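Local coordinates for protein probable branched-chain-amino-acid aminotransferase (Thermotoga maritima MSB8, PDB 3CSW) that probably transfers the amino group of leucine, isoleucine or valine to 2-oxoglutarate with pyridoxal 5'-phosphate as cofactor, at residues V42-R47 and Y57-R62; L63-D68 and P141-I146; E234-H239 and P262-L267; T123-K128 and V245-L250. One frame throughout, in Å; residues are numbered along the deposited sequence.

Interaction 1 of 4, residues V42-R47 and Y57-R62; sequences VYETLR and YKHYTR. With PLP (pyridoxal-5'-phosphate), chain E.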
# COMPACT_ATOMS: atom_id res chain seq x y z
N VAL A 42 -16.87 -10.51 -20.01
CA VAL A 42 -17.62 -10.37 -18.76
C VAL A 42 -18.44 -11.64 -18.61
O VAL A 42 -18.93 -12.16 -19.61
CB VAL A 42 -18.53 -9.12 -18.82
CG1 VAL A 42 -19.64 -9.20 -17.78
CG2 VAL A 42 -17.69 -7.84 -18.65
N TYR A 43 -18.59 -12.16 -17.39
CA TYR A 43 -19.30 -13.43 -17.25
C TYR A 43 -20.04 -13.66 -15.93
O TYR A 43 -19.79 -12.99 -14.93
CB TYR A 43 -18.32 -14.59 -17.47
CG TYR A 43 -17.44 -14.91 -16.29
CD1 TYR A 43 -16.26 -14.20 -16.07
CD2 TYR A 43 -17.76 -15.95 -15.40
CE1 TYR A 43 -15.44 -14.48 -14.99
CE2 TYR A 43 -16.94 -16.24 -14.32
CZ TYR A 43 -15.78 -15.50 -14.13
OH TYR A 43 -14.95 -15.75 -13.08
N GLU A 44 -20.95 -14.63 -15.98
CA GLU A 44 -21.69 -15.12 -14.82
C GLU A 44 -21.82 -16.64 -14.88
O GLU A 44 -21.75 -17.23 -15.96
CB GLU A 44 -23.10 -14.49 -14.79
CG GLU A 44 -23.16 -13.06 -14.26
CD GLU A 44 -22.68 -12.94 -12.80
OE1 GLU A 44 -22.92 -13.86 -12.02
OE2 GLU A 44 -22.07 -11.91 -12.46
N THR A 45 -21.97 -17.27 -13.71
CA THR A 45 -22.20 -18.72 -13.61
C THR A 45 -23.48 -18.95 -12.83
O THR A 45 -23.74 -18.28 -11.85
CB THR A 45 -21.02 -19.48 -12.94
OG1 THR A 45 -20.88 -19.07 -11.57
CG2 THR A 45 -19.71 -19.23 -13.70
N LEU A 46 -24.31 -19.89 -13.30
CA LEU A 46 -25.56 -20.22 -12.63
C LEU A 46 -25.64 -21.72 -12.48
O LEU A 46 -24.91 -22.45 -13.14
CB LEU A 46 -26.79 -19.73 -13.42
CG LEU A 46 -26.97 -18.24 -13.76
CD1 LEU A 46 -26.21 -17.89 -15.04
CD2 LEU A 46 -28.44 -17.89 -13.88
N ARG A 47 -26.51 -22.18 -11.58
CA ARG A 47 -26.89 -23.59 -11.51
C ARG A 47 -28.41 -23.67 -11.46
O ARG A 47 -29.07 -22.67 -11.26
CB ARG A 47 -26.29 -24.29 -10.30
CG ARG A 47 -26.85 -23.85 -8.95
CD ARG A 47 -26.60 -24.91 -7.90
NE ARG A 47 -27.53 -26.01 -8.10
CZ ARG A 47 -27.49 -27.16 -7.44
NH1 ARG A 47 -26.55 -27.40 -6.53
NH2 ARG A 47 -28.42 -28.07 -7.69
N TYR A 57 -32.36 -13.49 -12.00
CA TYR A 57 -32.41 -12.03 -11.99
C TYR A 57 -31.17 -11.43 -11.30
O TYR A 57 -30.60 -10.47 -11.78
CB TYR A 57 -33.71 -11.51 -11.32
CG TYR A 57 -33.82 -10.01 -11.43
CD1 TYR A 57 -34.00 -9.41 -12.68
CD2 TYR A 57 -33.69 -9.19 -10.32
CE1 TYR A 57 -34.06 -8.04 -12.81
CE2 TYR A 57 -33.74 -7.82 -10.44
CZ TYR A 57 -33.93 -7.24 -11.68
OH TYR A 57 -33.99 -5.87 -11.81
N LYS A 58 -30.77 -12.00 -10.17
CA LYS A 58 -29.59 -11.55 -9.45
C LYS A 58 -28.33 -11.63 -10.30
O LYS A 58 -27.51 -10.72 -10.29
CB LYS A 58 -29.41 -12.35 -8.15
CG LYS A 58 -30.48 -12.03 -7.13
CD LYS A 58 -30.31 -12.78 -5.83
CE LYS A 58 -31.29 -12.24 -4.79
NZ LYS A 58 -31.18 -13.10 -3.55
N HIS A 59 -28.18 -12.74 -11.03
CA HIS A 59 -27.05 -12.92 -11.93
C HIS A 59 -27.10 -11.97 -13.12
O HIS A 59 -26.09 -11.46 -13.54
CB HIS A 59 -26.97 -14.36 -12.40
CG HIS A 59 -26.39 -15.29 -11.38
ND1 HIS A 59 -25.04 -15.32 -11.10
CD2 HIS A 59 -26.97 -16.19 -10.55
CE1 HIS A 59 -24.82 -16.22 -10.15
NE2 HIS A 59 -25.97 -16.77 -9.82
N TYR A 60 -28.29 -11.75 -13.67
CA TYR A 60 -28.48 -10.79 -14.76
C TYR A 60 -28.05 -9.37 -14.37
O TYR A 60 -27.40 -8.68 -15.14
CB TYR A 60 -29.95 -10.77 -15.20
CG TYR A 60 -30.21 -9.87 -16.39
CD1 TYR A 60 -29.93 -10.29 -17.69
CD2 TYR A 60 -30.70 -8.59 -16.21
CE1 TYR A 60 -30.15 -9.45 -18.78
CE2 TYR A 60 -30.92 -7.73 -17.29
CZ TYR A 60 -30.65 -8.17 -18.58
OH TYR A 60 -30.89 -7.30 -19.64
N THR A 61 -28.43 -8.93 -13.18
CA THR A 61 -28.07 -7.56 -12.76
C THR A 61 -26.56 -7.44 -12.49
O THR A 61 -26.00 -6.37 -12.72
CB THR A 61 -28.93 -7.06 -11.56
OG1 THR A 61 -28.54 -7.73 -10.37
CG2 THR A 61 -30.43 -7.33 -11.84
N ARG A 62 -25.92 -8.50 -12.00
CA ARG A 62 -24.46 -8.51 -11.79
C ARG A 62 -23.75 -8.44 -13.13
O ARG A 62 -22.73 -7.78 -13.27
CB ARG A 62 -23.96 -9.77 -11.06
CG ARG A 62 -23.58 -9.61 -9.59
CD ARG A 62 -22.27 -10.35 -9.28
NE ARG A 62 -22.32 -11.78 -9.59
CZ ARG A 62 -21.96 -12.77 -8.78
NH1 ARG A 62 -21.49 -12.53 -7.57
NH2 ARG A 62 -22.06 -14.02 -9.19
N1 PLP E . -15.43 -14.96 -5.45
C2 PLP E . -14.95 -15.05 -6.75
C2A PLP E . -13.59 -14.48 -7.03
C3 PLP E . -15.73 -15.67 -7.75
O3 PLP E . -15.24 -15.85 -9.02
C4 PLP E . -17.01 -16.18 -7.42
C4A PLP E . -17.83 -16.90 -8.45
O4A PLP E . -17.62 -18.11 -8.69
C5 PLP E . -17.47 -16.08 -6.10
C6 PLP E . -16.68 -15.46 -5.13
C5A PLP E . -18.72 -16.81 -5.64
O4P PLP E . -19.87 -16.05 -5.96
P PLP E . -21.34 -16.74 -6.18
O1P PLP E . -22.30 -15.72 -6.81
O2P PLP E . -21.88 -17.18 -4.85
O3P PLP E . -21.10 -17.93 -7.09

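Interaction 2 of 4, residues L63-D68 and P141-I146; sequences LKRSAD and PPALKI. With PLP (pyridoxal-5'-phosphate), chain E.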
# COMPACT_ATOMS: atom_id res chain seq x y z
N LEU A 63 -24.30 -9.16 -14.11
CA LEU A 63 -23.75 -9.16 -15.47
C LEU A 63 -23.82 -7.73 -16.02
O LEU A 63 -22.83 -7.21 -16.53
CB LEU A 63 -24.50 -10.15 -16.38
CG LEU A 63 -23.93 -10.46 -17.78
CD1 LEU A 63 -22.57 -11.20 -17.74
CD2 LEU A 63 -24.92 -11.29 -18.59
N LYS A 64 -24.98 -7.09 -15.89
CA LYS A 64 -25.14 -5.71 -16.34
C LYS A 64 -24.12 -4.76 -15.66
O LYS A 64 -23.50 -3.91 -16.30
CB LYS A 64 -26.57 -5.23 -16.09
CG LYS A 64 -26.83 -3.85 -16.64
CD LYS A 64 -28.32 -3.42 -16.58
CE LYS A 64 -28.55 -2.15 -17.43
NZ LYS A 64 -27.35 -1.21 -17.44
N ARG A 65 -23.95 -4.93 -14.36
CA ARG A 65 -23.00 -4.14 -13.60
C ARG A 65 -21.55 -4.35 -14.07
O ARG A 65 -20.81 -3.37 -14.18
CB ARG A 65 -23.13 -4.45 -12.10
CG ARG A 65 -22.20 -3.63 -11.24
CD ARG A 65 -22.30 -4.05 -9.80
NE ARG A 65 -21.73 -5.38 -9.60
CZ ARG A 65 -21.80 -6.07 -8.48
NH1 ARG A 65 -22.42 -5.57 -7.42
NH2 ARG A 65 -21.26 -7.28 -8.42
N SER A 66 -21.15 -5.59 -14.34
CA SER A 66 -19.83 -5.87 -14.91
C SER A 66 -19.71 -5.23 -16.29
O SER A 66 -18.64 -4.70 -16.64
CB SER A 66 -19.55 -7.37 -15.01
OG SER A 66 -19.21 -7.95 -13.75
N ALA A 67 -20.79 -5.28 -17.07
CA ALA A 67 -20.81 -4.70 -18.41
C ALA A 67 -20.68 -3.18 -18.35
O ALA A 67 -20.08 -2.58 -19.25
CB ALA A 67 -22.09 -5.10 -19.16
N ASP A 68 -21.23 -2.56 -17.31
CA ASP A 68 -21.18 -1.10 -17.15
C ASP A 68 -19.79 -0.55 -16.86
O ASP A 68 -19.49 0.58 -17.26
CB ASP A 68 -22.17 -0.62 -16.08
CG ASP A 68 -23.62 -0.73 -16.55
OD1 ASP A 68 -23.86 -0.77 -17.78
OD2 ASP A 68 -24.51 -0.77 -15.67
N PRO A 141 -11.85 -2.68 -10.23
CA PRO A 141 -12.95 -2.95 -9.33
C PRO A 141 -13.05 -4.43 -9.01
O PRO A 141 -13.09 -5.26 -9.92
CB PRO A 141 -14.19 -2.48 -10.10
CG PRO A 141 -13.70 -1.69 -11.25
CD PRO A 141 -12.29 -2.11 -11.52
N PRO A 142 -13.07 -4.79 -7.72
CA PRO A 142 -13.21 -6.17 -7.31
C PRO A 142 -14.46 -6.87 -7.86
O PRO A 142 -14.42 -8.08 -8.08
CB PRO A 142 -13.31 -6.07 -5.79
CG PRO A 142 -12.67 -4.79 -5.45
CD PRO A 142 -12.92 -3.87 -6.58
N ALA A 143 -15.54 -6.13 -8.07
CA ALA A 143 -16.79 -6.69 -8.59
C ALA A 143 -16.81 -6.88 -10.11
O ALA A 143 -17.80 -7.36 -10.64
CB ALA A 143 -18.01 -5.83 -8.15
N LEU A 144 -15.75 -6.49 -10.83
CA LEU A 144 -15.68 -6.79 -12.28
C LEU A 144 -15.36 -8.29 -12.51
O LEU A 144 -14.22 -8.73 -12.33
CB LEU A 144 -14.65 -5.89 -12.99
CG LEU A 144 -14.33 -6.18 -14.47
CD1 LEU A 144 -15.59 -6.14 -15.37
CD2 LEU A 144 -13.26 -5.24 -14.99
N LYS A 145 -16.37 -9.07 -12.91
CA LYS A 145 -16.18 -10.49 -13.23
C LYS A 145 -15.85 -10.59 -14.69
O LYS A 145 -16.75 -10.60 -15.54
CB LYS A 145 -17.44 -11.30 -12.99
CG LYS A 145 -17.67 -11.76 -11.60
CD LYS A 145 -18.98 -12.57 -11.51
CE LYS A 145 -18.77 -14.03 -11.79
NZ LYS A 145 -18.55 -14.78 -10.51
N ILE A 146 -14.54 -10.64 -14.97
CA ILE A 146 -13.98 -10.68 -16.31
C ILE A 146 -13.02 -11.90 -16.39
O ILE A 146 -12.35 -12.23 -15.41
CB ILE A 146 -13.39 -9.31 -16.73
CG1 ILE A 146 -13.14 -9.30 -18.25
CG2 ILE A 146 -12.11 -8.96 -15.92
CD1 ILE A 146 -13.03 -7.93 -18.85
N1 PLP E . -15.43 -14.96 -5.45
C2 PLP E . -14.95 -15.05 -6.75
C2A PLP E . -13.59 -14.48 -7.03
C3 PLP E . -15.73 -15.67 -7.75
O3 PLP E . -15.24 -15.85 -9.02
C4 PLP E . -17.01 -16.18 -7.42
C4A PLP E . -17.83 -16.90 -8.45
O4A PLP E . -17.62 -18.11 -8.69
C5 PLP E . -17.47 -16.08 -6.10
C6 PLP E . -16.68 -15.46 -5.13
C5A PLP E . -18.72 -16.81 -5.64
O4P PLP E . -19.87 -16.05 -5.96
P PLP E . -21.34 -16.74 -6.18
O1P PLP E . -22.30 -15.72 -6.81
O2P PLP E . -21.88 -17.18 -4.85
O3P PLP E . -21.10 -17.93 -7.09
O HOH W 1 -20.40 -7.38 -11.31

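Interaction 3 of 4, residues E234-H239 and P262-L267; sequences EMFLTH and PVTATL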
# COMPACT_ATOMS: atom_id res chain seq x y z
N GLU A 234 -14.80 -22.69 13.29
CA GLU A 234 -15.24 -23.28 12.04
C GLU A 234 -14.88 -22.37 10.89
O GLU A 234 -14.73 -21.18 11.07
CB GLU A 234 -16.78 -23.49 12.00
CG GLU A 234 -17.41 -24.03 13.27
CD GLU A 234 -18.92 -24.24 13.18
OE1 GLU A 234 -19.42 -24.62 12.11
OE2 GLU A 234 -19.61 -24.08 14.21
N MSE A 235 -14.78 -22.95 9.70
CA MSE A 235 -14.60 -22.22 8.46
C MSE A 235 -15.35 -22.93 7.32
O MSE A 235 -15.47 -24.16 7.33
CB MSE A 235 -13.11 -22.08 8.16
CG MSE A 235 -12.75 -21.40 6.84
SE MSE A 235 -10.83 -21.26 6.58
CE MSE A 235 -10.85 -20.38 4.96
N PHE A 236 -15.90 -22.17 6.39
CA PHE A 236 -16.55 -22.73 5.19
C PHE A 236 -16.53 -21.74 4.02
O PHE A 236 -16.27 -20.54 4.20
CB PHE A 236 -17.98 -23.25 5.49
CG PHE A 236 -19.03 -22.18 5.81
CD1 PHE A 236 -19.71 -21.52 4.78
CD2 PHE A 236 -19.39 -21.89 7.12
CE1 PHE A 236 -20.68 -20.56 5.07
CE2 PHE A 236 -20.37 -20.95 7.42
CZ PHE A 236 -21.01 -20.28 6.38
N LEU A 237 -16.77 -22.29 2.83
CA LEU A 237 -16.82 -21.55 1.59
C LEU A 237 -18.23 -21.55 1.02
O LEU A 237 -19.02 -22.45 1.31
CB LEU A 237 -15.89 -22.17 0.54
CG LEU A 237 -14.45 -22.49 0.94
CD1 LEU A 237 -13.74 -23.25 -0.20
CD2 LEU A 237 -13.70 -21.21 1.36
N THR A 238 -18.54 -20.55 0.21
CA THR A 238 -19.81 -20.50 -0.49
C THR A 238 -19.59 -20.20 -1.98
O THR A 238 -18.85 -19.29 -2.33
CB THR A 238 -20.77 -19.42 0.13
OG1 THR A 238 -20.22 -18.11 -0.04
CG2 THR A 238 -21.00 -19.68 1.62
N HIS A 239 -20.22 -20.97 -2.86
CA HIS A 239 -20.21 -20.67 -4.29
C HIS A 239 -21.41 -21.31 -4.99
O HIS A 239 -22.00 -22.24 -4.47
CB HIS A 239 -18.87 -21.05 -4.96
CG HIS A 239 -18.52 -22.51 -4.90
ND1 HIS A 239 -18.67 -23.36 -5.98
CD2 HIS A 239 -18.01 -23.26 -3.90
CE1 HIS A 239 -18.27 -24.57 -5.64
NE2 HIS A 239 -17.87 -24.54 -4.38
N PRO A 262 -20.97 -27.32 14.15
CA PRO A 262 -22.43 -27.19 14.28
C PRO A 262 -23.10 -26.03 13.54
O PRO A 262 -24.23 -26.19 13.06
CB PRO A 262 -22.64 -27.06 15.79
CG PRO A 262 -21.32 -26.61 16.34
CD PRO A 262 -20.27 -27.13 15.43
N VAL A 263 -22.47 -24.87 13.48
CA VAL A 263 -23.06 -23.73 12.76
C VAL A 263 -23.04 -24.04 11.26
O VAL A 263 -24.04 -23.81 10.58
CB VAL A 263 -22.34 -22.38 13.10
CG1 VAL A 263 -22.85 -21.24 12.22
CG2 VAL A 263 -22.53 -22.04 14.57
N THR A 264 -21.92 -24.58 10.77
CA THR A 264 -21.76 -24.94 9.35
C THR A 264 -22.78 -25.99 8.94
O THR A 264 -23.37 -25.91 7.85
CB THR A 264 -20.38 -25.54 9.04
OG1 THR A 264 -19.35 -24.66 9.51
CG2 THR A 264 -20.19 -25.83 7.53
N ALA A 265 -22.96 -26.98 9.82
CA ALA A 265 -23.88 -28.09 9.61
C ALA A 265 -25.34 -27.63 9.53
O ALA A 265 -26.07 -28.10 8.67
CB ALA A 265 -23.70 -29.16 10.73
N THR A 266 -25.78 -26.72 10.40
CA THR A 266 -27.13 -26.20 10.33
C THR A 266 -27.35 -25.40 9.06
O THR A 266 -28.40 -25.50 8.42
CB THR A 266 -27.45 -25.24 11.47
OG1 THR A 266 -26.91 -25.77 12.68
CG2 THR A 266 -28.96 -25.09 11.62
N LEU A 267 -26.37 -24.57 8.71
CA LEU A 267 -26.48 -23.74 7.52
C LEU A 267 -26.56 -24.61 6.27
O LEU A 267 -27.40 -24.35 5.39
CB LEU A 267 -25.34 -22.70 7.42
CG LEU A 267 -25.36 -21.61 8.51
CD1 LEU A 267 -24.02 -20.86 8.58
CD2 LEU A 267 -26.53 -20.62 8.33

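Interaction 4 of 4, residues T123-K128 and V245-L250; sequences TGVEVK and VPVRRL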
# COMPACT_ATOMS: atom_id res chain seq x y z
N THR A 123 -17.66 -34.41 4.34
CA THR A 123 -16.37 -34.61 5.01
C THR A 123 -15.41 -33.37 5.06
O THR A 123 -14.36 -33.40 5.71
CB THR A 123 -15.62 -35.78 4.34
OG1 THR A 123 -14.31 -35.91 4.90
CG2 THR A 123 -15.50 -35.55 2.82
N GLY A 124 -15.75 -32.29 4.39
CA GLY A 124 -14.93 -31.07 4.40
C GLY A 124 -13.84 -31.04 3.33
O GLY A 124 -13.46 -32.08 2.78
N VAL A 125 -13.35 -29.85 3.01
CA VAL A 125 -12.31 -29.71 2.00
C VAL A 125 -11.06 -29.07 2.62
O VAL A 125 -11.11 -28.55 3.76
CB VAL A 125 -12.80 -28.88 0.78
CG1 VAL A 125 -14.05 -29.51 0.14
CG2 VAL A 125 -13.05 -27.39 1.16
N GLU A 126 -9.95 -29.19 1.89
CA GLU A 126 -8.68 -28.50 2.18
C GLU A 126 -8.59 -27.22 1.36
O GLU A 126 -8.92 -27.22 0.18
CB GLU A 126 -7.48 -29.39 1.79
CG GLU A 126 -6.09 -28.68 1.73
CD GLU A 126 -5.43 -28.46 3.10
OE1 GLU A 126 -5.67 -29.27 4.00
OE2 GLU A 126 -4.65 -27.51 3.26
N VAL A 127 -8.16 -26.13 1.99
CA VAL A 127 -7.89 -24.87 1.30
C VAL A 127 -6.51 -24.38 1.75
O VAL A 127 -5.99 -24.78 2.82
CB VAL A 127 -8.96 -23.76 1.56
CG1 VAL A 127 -10.33 -24.23 1.15
CG2 VAL A 127 -9.00 -23.34 3.02
N LYS A 128 -5.89 -23.53 0.95
CA LYS A 128 -4.60 -22.96 1.30
C LYS A 128 -4.58 -21.47 1.01
O LYS A 128 -5.28 -21.01 0.11
CB LYS A 128 -3.48 -23.65 0.50
CG LYS A 128 -3.29 -25.07 0.90
CD LYS A 128 -2.26 -25.77 0.07
CE LYS A 128 -2.22 -27.24 0.44
NZ LYS A 128 -1.01 -27.87 -0.12
N VAL A 245 -19.75 -25.12 1.64
CA VAL A 245 -18.68 -26.09 1.57
C VAL A 245 -17.84 -25.99 2.85
O VAL A 245 -17.11 -25.02 3.05
CB VAL A 245 -17.81 -25.90 0.28
CG1 VAL A 245 -16.70 -26.95 0.19
CG2 VAL A 245 -18.70 -25.96 -0.98
N PRO A 246 -17.93 -27.00 3.73
CA PRO A 246 -17.17 -26.96 4.97
C PRO A 246 -15.68 -27.12 4.73
O PRO A 246 -15.29 -27.89 3.85
CB PRO A 246 -17.69 -28.18 5.76
CG PRO A 246 -18.78 -28.73 5.01
CD PRO A 246 -18.72 -28.24 3.62
N VAL A 247 -14.87 -26.39 5.50
CA VAL A 247 -13.42 -26.48 5.39
C VAL A 247 -12.90 -27.24 6.59
O VAL A 247 -13.04 -26.80 7.73
CB VAL A 247 -12.72 -25.09 5.30
CG1 VAL A 247 -11.18 -25.24 5.38
CG2 VAL A 247 -13.16 -24.30 4.01
N ARG A 248 -12.31 -28.41 6.34
CA ARG A 248 -11.72 -29.17 7.46
C ARG A 248 -10.26 -28.81 7.80
O ARG A 248 -9.82 -29.05 8.93
CB ARG A 248 -11.87 -30.67 7.23
CG ARG A 248 -10.95 -31.26 6.27
CD ARG A 248 -11.01 -32.82 6.36
NE ARG A 248 -10.57 -33.30 5.06
CZ ARG A 248 -9.30 -33.28 4.64
NH1 ARG A 248 -8.31 -32.87 5.43
NH2 ARG A 248 -9.02 -33.69 3.40
N ARG A 249 -9.55 -28.20 6.84
CA ARG A 249 -8.15 -27.85 7.01
C ARG A 249 -7.74 -26.62 6.16
O ARG A 249 -8.07 -26.54 4.98
CB ARG A 249 -7.33 -29.07 6.62
CG ARG A 249 -5.89 -29.07 7.00
CD ARG A 249 -5.40 -30.50 6.87
NE ARG A 249 -4.09 -30.72 7.47
CZ ARG A 249 -2.94 -30.77 6.79
NH1 ARG A 249 -2.92 -30.60 5.47
NH2 ARG A 249 -1.79 -30.98 7.45
N LEU A 250 -7.08 -25.65 6.79
CA LEU A 250 -6.48 -24.49 6.14
C LEU A 250 -4.98 -24.64 6.28
O LEU A 250 -4.46 -24.68 7.38
CB LEU A 250 -6.96 -23.18 6.79
CG LEU A 250 -6.27 -21.86 6.43
CD1 LEU A 250 -6.40 -21.54 4.93
CD2 LEU A 250 -6.78 -20.71 7.35

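Interaction 1 of 4, residues V42-R47 and Y57-R62
Glu44 OE1 is held by two good hydrogen bonds, from His59 ND1 at 2.7 Å and from Arg62 NH2 at 3.0 Å, with a weak third from Arg62 NE. The contact lies in the fold of the class-IV PLP-dependent aminotransferases, where helix 56-68 packs on the antiparallel sheet that contains strand 42-49. Helix and strand segments run nearly antiparallel (169°). Glu44 points toward the helix, and the bend at chi2 (-61°) turns its carboxylate to His59 and Arg62. Arg62 grips the carboxylate side-on. Its NH2 takes the syn lone pair of OE1, and its NE takes the syn lone pair of OE2, with Arg62 NE to Glu44 OE2 at 2.9 Å. The two flat groups are nearly coplanar, and the pair is a salt bridge. His59 comes from another direction: its ND1-H bond is nearly straight (168°) and in the ring plane, but meets OE1 from above the carboxylate plane. Glu44 thus fixes both the imidazole and the guanidinium. Leu46 CG lies over one face of the His59 ring, a CH-pi contact 4.0 Å from the ring centroid. Arg62 is a first-shell cofactor ligand and Glu44 and His59 stand behind it. The carboxylate would offset some of the positive charge beside the phosphate. The NH1-NH2 edge, next to the one holding Glu44, faces the phosphate; Arg62 NH2 belongs to both and donates to PLP O1P at 2.9 Å.

Interaction 2 of 4, residues L63-D68 and P141-I146
The last turns of helix 56-68 meet an irregular loop that makes a type I beta turn from Pro141 to Leu144, closest at Ser66 and Leu144, whose CA atoms are 5.0 Å apart. Ser66 carries the polar part. Its OG stands beside its own backbone N (chi1 -77°) and accepts a nearly straight hydrogen bond (165°) from Lys145 N, 3.2 Å away. A water closes the corner: it donates to Ser66 OG at 2.8 Å and to Ala143 O at 2.7 Å, and accepts from Arg65 NE. The water lies in the guanidinium plane, at its edge. Ala143 CB covers one face of the same group, 3.6 Å from Arg65 NH2. Beyond the contact, Asp201 forms a salt bridge with that NH2. Leu144 CD1 packs on Ser66 O. Leu144 also packs on Leu154 of the second subunit. The loop carries Lys145, a residue of the PLP pocket and, by similarity, the one that attaches the cofactor covalently. Its chain bends at chi3 and chi4. Lys145 NZ lies 3.0 Å from PLP C4A, but no covalent link is present. Ser66 grips the lysine's backbone, not its amine, which lies by the aldehyde carbon, consistent with Schiff-base formation.

Interaction 3 of 4, residues E234-H239 and P262-L267
Three hydrogen bonds join the carboxylate of Glu234 to the start of helix 262-276. Glu234 OE1 takes two of them, from Thr264 N on its syn lone pair at 2.8 Å and from Thr264 OG1 on its anti lone pair at 2.6 Å. Glu234 OE2 uses its syn lone pair for Val263 N, 3.1 Å away and at an angle of 158°. The side chain is extended beyond CG, which carries the carboxylate across to the helix end. Thr264 OG1 stands beside its own backbone N (chi1 -53°), so hydroxyl and amide converge on one oxygen. The glutamate thus accepts from amides of the helix's first turn, where a negative charge is probably favoured by the helix dipole. In the fold, this fastens helix 262-276 to strand 234-239 of a mixed sheet, with the two segments 33° from parallel. The apolar contacts centre on Phe236. Its CZ meets Leu267 CD1, about one turn on, at 3.8 Å, the two side chains crossing at about a right angle. Thr264 turns its methyl to the same ring, with Thr264 CG2 4.0 Å from Phe236 CD2. Phe183 of the adjoining strand stacks on Phe236, and Val208 of helix 203-214 also packs against it.

Interaction 4 of 4, residues T123-K128 and V245-L250
A parallel strand pairing with a beta bulge joins the two segments. Val125 pairs with Val247, but Glu126 pairs with Arg249, so Arg248 is the extra residue at the corner. Val125 O faces this bulge: Arg248 N donates to Val125 O at 2.8 Å, and Arg249 N donates weakly to the same oxygen. On either side, Val125 N binds Pro246 O and Val127 N binds Arg249 O. Gly124, with a positive phi (88°), lets the backbone lie close against Pro246 and Arg248, its CA 3.2 Å from Pro246 O. The aliphatic part of Arg248 lies along the other chain, with Arg248 CD 3.5 Å from Thr123 O. The valines interlock on the buried face. Val127 CG2 fills the notch between two methyl groups, 3.7 Å from both Val247 CG1 and Leu250 CD1. Val125 CG1 packs crosswise on Val245 CG1 at 3.7 Å. On the other face Glu126 folds back at chi2 (79°) and lays OE1 along the aliphatic chain of Arg249, 3.0 Å from Arg249 CG. The salt bridge from Glu126 OE1 to Arg249 NH1 is long at 3.4 Å, and its hydrogen bond is weak. The chain turns at Arg248 from one mixed sheet into another: strand 243-247 lies beside 234-239, while 249-250 lies beside 125-129. Leu250 reaches helix 226-230, and Pro246 touches Thr264 and Met268 of helix 262-276.

In the fold
The contacts form two pairs, with centres 10 Å apart within each, on opposite sides of the chain's centre. Interactions 1 and 2 share helix 56-68 and both touch PLP, one at the phosphate through Arg62 and the other at C4A through Lys145. They meet directly: Tyr43 N is 3.0 Å from Lys145 O, a probable hydrogen bond, and Arg62 NH2 is 3.8 Å from Lys145 NZ. Glu44, beside both, may temper this like-charge pair. Interactions 3 and 4 share a sheet, where Leu237 N lies 2.8 Å from Val245 O. The side chains of Phe236 and Val245 lie about 11 and 10 Å from PLP. Strand 234-239 leads to His239 of the cofactor pocket.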